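Local structure of death domain of pelle (Drosophila melanogaster, 1D2Z) at residues C25-A30 and H90-L95. The protein acts as a serine/threonine kinase of the Toll pathway that sets embryonic dorsoventral polarity, its death domain binding the death domain of Tube. Residues are numbered along the deposited sequence; the frame is centred on the assembly and turned at random.
Sequences CAHLDA and HNAMRL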
ATOM      1  N   CYS A  25      18.173  -4.355  -9.300  1.00 27.10           N
ATOM      2  CA  CYS A  25      17.331  -5.410  -9.843  1.00 28.01           C
ATOM      3  C   CYS A  25      18.079  -6.357 -10.766  1.00 28.56           C
ATOM      4  O   CYS A  25      17.873  -7.571 -10.702  1.00 26.83           O
ATOM      5  CB  CYS A  25      16.076  -4.832 -10.504  1.00 27.26           C
ATOM      6  SG  CYS A  25      14.998  -4.038  -9.294  1.00 28.88           S
ATOM      7  N   ALA A  26      18.967  -5.821 -11.601  1.00 27.25           N
ATOM      8  CA  ALA A  26      19.759  -6.668 -12.494  1.00 28.59           C
ATOM      9  C   ALA A  26      20.601  -7.638 -11.644  1.00 28.96           C
ATOM     10  O   ALA A  26      20.702  -8.824 -11.954  1.00 30.40           O
ATOM     11  CB  ALA A  26      20.671  -5.809 -13.391  1.00 28.23           C
ATOM     12  N   HIS A  27      21.160  -7.130 -10.550  1.00 29.12           N
ATOM     13  CA  HIS A  27      21.981  -7.928  -9.645  1.00 28.11           C
ATOM     14  C   HIS A  27      21.163  -9.020  -8.942  1.00 29.64           C
ATOM     15  O   HIS A  27      21.551 -10.184  -8.935  1.00 29.22           O
ATOM     16  CB  HIS A  27      22.653  -7.018  -8.615  1.00 25.94           C
ATOM     17  CG  HIS A  27      23.295  -7.753  -7.483  1.00 28.51           C
ATOM     18  ND1 HIS A  27      24.351  -8.623  -7.659  1.00 30.83           N
ATOM     19  CD2 HIS A  27      23.023  -7.756  -6.155  1.00 30.56           C
ATOM     20  CE1 HIS A  27      24.703  -9.128  -6.490  1.00 29.53           C
ATOM     21  NE2 HIS A  27      23.912  -8.618  -5.560  1.00 30.93           N
ATOM     22  N   LEU A  28      20.026  -8.635  -8.369  1.00 28.45           N
ATOM     23  CA  LEU A  28      19.153  -9.576  -7.667  1.00 29.87           C
ATOM     24  C   LEU A  28      18.568 -10.630  -8.617  1.00 31.24           C
ATOM     25  O   LEU A  28      18.356 -11.780  -8.226  1.00 30.71           O
ATOM     26  CB  LEU A  28      18.038  -8.811  -6.945  1.00 27.06           C
ATOM     27  CG  LEU A  28      18.483  -7.820  -5.862  1.00 26.53           C
ATOM     28  CD1 LEU A  28      17.277  -7.004  -5.405  1.00 28.34           C
ATOM     29  CD2 LEU A  28      19.116  -8.557  -4.677  1.00 26.07           C
ATOM     30  N   ASP A  29      18.323 -10.244  -9.864  1.00 30.03           N
ATOM     31  CA  ASP A  29      17.781 -11.180 -10.847  1.00 30.74           C
ATOM     32  C   ASP A  29      18.824 -12.210 -11.243  1.00 32.58           C
ATOM     33  O   ASP A  29      18.498 -13.376 -11.442  1.00 31.68           O
ATOM     34  CB  ASP A  29      17.279 -10.449 -12.093  1.00 30.55           C
ATOM     35  CG  ASP A  29      16.024  -9.644 -11.834  1.00 33.07           C
ATOM     36  OD1 ASP A  29      15.398  -9.812 -10.766  1.00 31.55           O
ATOM     37  OD2 ASP A  29      15.662  -8.837 -12.707  1.00 33.73           O
ATOM     38  N   ALA A  30      20.075 -11.767 -11.370  1.00 32.32           N
ATOM     39  CA  ALA A  30      21.175 -12.653 -11.726  1.00 32.06           C
ATOM     40  C   ALA A  30      21.355 -13.689 -10.618  1.00 33.91           C
ATOM     41  O   ALA A  30      21.643 -14.854 -10.892  1.00 34.96           O
ATOM     42  CB  ALA A  30      22.459 -11.852 -11.911  1.00 33.68           C
ATOM     43  N   HIS A  90      25.140  -8.960   0.746  1.00 36.56           N
ATOM     44  CA  HIS A  90      26.076  -7.850   0.937  1.00 35.87           C
ATOM     45  C   HIS A  90      26.315  -6.961  -0.273  1.00 32.67           C
ATOM     46  O   HIS A  90      26.421  -5.742  -0.130  1.00 32.31           O
ATOM     47  CB  HIS A  90      27.401  -8.371   1.509  1.00 40.46           C
ATOM     48  CG  HIS A  90      27.239  -9.092   2.811  1.00 42.82           C
ATOM     49  ND1 HIS A  90      26.939  -8.441   3.988  1.00 43.70           N
ATOM     50  CD2 HIS A  90      27.250 -10.414   3.104  1.00 44.64           C
ATOM     51  CE1 HIS A  90      26.760  -9.331   4.948  1.00 43.64           C
ATOM     52  NE2 HIS A  90      26.943 -10.536   4.438  1.00 46.20           N
ATOM     53  N   ASN A  91      26.430  -7.556  -1.455  1.00 30.59           N
ATOM     54  CA  ASN A  91      26.631  -6.752  -2.653  1.00 31.61           C
ATOM     55  C   ASN A  91      25.376  -5.942  -2.983  1.00 31.51           C
ATOM     56  O   ASN A  91      25.462  -4.889  -3.606  1.00 32.22           O
ATOM     57  CB  ASN A  91      27.077  -7.613  -3.832  1.00 35.37           C
ATOM     58  CG  ASN A  91      28.570  -7.903  -3.798  1.00 37.76           C
ATOM     59  OD1 ASN A  91      29.389  -6.985  -3.715  1.00 39.92           O
ATOM     60  ND2 ASN A  91      28.930  -9.179  -3.857  1.00 39.04           N
ATOM     61  N   ALA A  92      24.216  -6.422  -2.537  1.00 30.57           N
ATOM     62  CA  ALA A  92      22.956  -5.709  -2.754  1.00 30.88           C
ATOM     63  C   ALA A  92      22.972  -4.485  -1.834  1.00 29.87           C
ATOM     64  O   ALA A  92      22.638  -3.377  -2.253  1.00 27.25           O
ATOM     65  CB  ALA A  92      21.756  -6.612  -2.440  1.00 28.73           C
ATOM     66  N   MET A  93      23.412  -4.695  -0.593  1.00 30.03           N
ATOM     67  CA  MET A  93      23.530  -3.620   0.393  1.00 31.09           C
ATOM     68  C   MET A  93      24.482  -2.531  -0.119  1.00 31.72           C
ATOM     69  O   MET A  93      24.212  -1.338   0.021  1.00 31.55           O
ATOM     70  CB  MET A  93      24.078  -4.168   1.714  1.00 29.94           C
ATOM     71  CG  MET A  93      23.153  -5.132   2.432  1.00 35.43           C
ATOM     72  SD  MET A  93      24.002  -6.099   3.688  1.00 39.51           S
ATOM     73  CE  MET A  93      24.223  -4.896   4.941  1.00 34.68           C
ATOM     74  N   ARG A  94      25.598  -2.946  -0.712  1.00 32.75           N
ATOM     75  CA  ARG A  94      26.572  -1.984  -1.215  1.00 33.86           C
ATOM     76  C   ARG A  94      25.988  -1.113  -2.323  1.00 32.92           C
ATOM     77  O   ARG A  94      26.243   0.090  -2.365  1.00 32.15           O
ATOM     78  CB  ARG A  94      27.836  -2.691  -1.708  1.00 35.94           C
ATOM     79  CG  ARG A  94      29.068  -1.797  -1.693  1.00 42.62           C
ATOM     80  CD  ARG A  94      30.314  -2.546  -2.146  1.00 44.94           C
ATOM     81  NE  ARG A  94      30.142  -3.013  -3.513  1.00 49.03           N
ATOM     82  CZ  ARG A  94      30.387  -2.282  -4.595  1.00 50.87           C
ATOM     83  NH1 ARG A  94      30.851  -1.039  -4.494  1.00 51.64           N
ATOM     84  NH2 ARG A  94      30.038  -2.750  -5.779  1.00 45.75           N
ATOM     85  N   LEU A  95      25.172  -1.711  -3.191  1.00 31.80           N
ATOM     86  CA  LEU A  95      24.563  -0.975  -4.293  1.00 31.71           C
ATOM     87  C   LEU A  95      23.651   0.163  -3.846  1.00 32.18           C
ATOM     88  O   LEU A  95      23.468   1.139  -4.578  1.00 30.77           O
ATOM     89  CB  LEU A  95      23.813  -1.928  -5.235  1.00 32.93           C
ATOM     90  CG  LEU A  95      24.714  -2.766  -6.146  1.00 33.01           C
ATOM     91  CD1 LEU A  95      23.877  -3.752  -6.952  1.00 33.92           C
ATOM     92  CD2 LEU A  95      25.520  -1.851  -7.071  1.00 30.96           C
TER
HETATM   93  O   HOH W   1      24.103  -9.319  -2.801  1.00 29.34           O
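His27 and Ala92 have the nearest CA atoms, 7.3 Å apart, where helical segments 25-30 and 90-95 run almost exactly antiparallel, at 173°, with axes 10.2 Å apart at closest approach. The His27 side chain reaches across to segment 90-95. Its CG is anti to the backbone N (chi1 168°). The ring meets the first turn of the partner helix. There NE2 lies 3.7 Å from Asn91 CB, and CE1 is near the same carbon. The ring and the Asn91 amide plane are nearly perpendicular, at 86°. CD2 of the ring approaches the backbone and CB of Ala92. Leu95, one turn further on, places CD1 3.9 Å from His27 CB, close to the root of the ring. A water sits at the ring edge, in its plane, and its O hydrogen-bonds His27 NE2 at 2.9 Å. The same water takes a weak hydrogen bond from Ala92 N, in the first turn of segment 90-95, and so links the side chain to the backbone. An alanine at His27 would probably leave this water without its ring partner and open a gap beside Asn91 and Ala92. Leu28 CD2 meets Ala92 CB at 4.0 Å, a small apolar contact between buried residues. The contact joins helix 18-31 to helix 90-95 within the six-helix bundle of the death domain. Ala92 and Met93 also pack on Phe84 of helix 77-86. Cys25 touches Leu66 of helix 61-73, and Asp29 hydrogen-bonds Ser60, just before that helix, and Ser62, within its first turn.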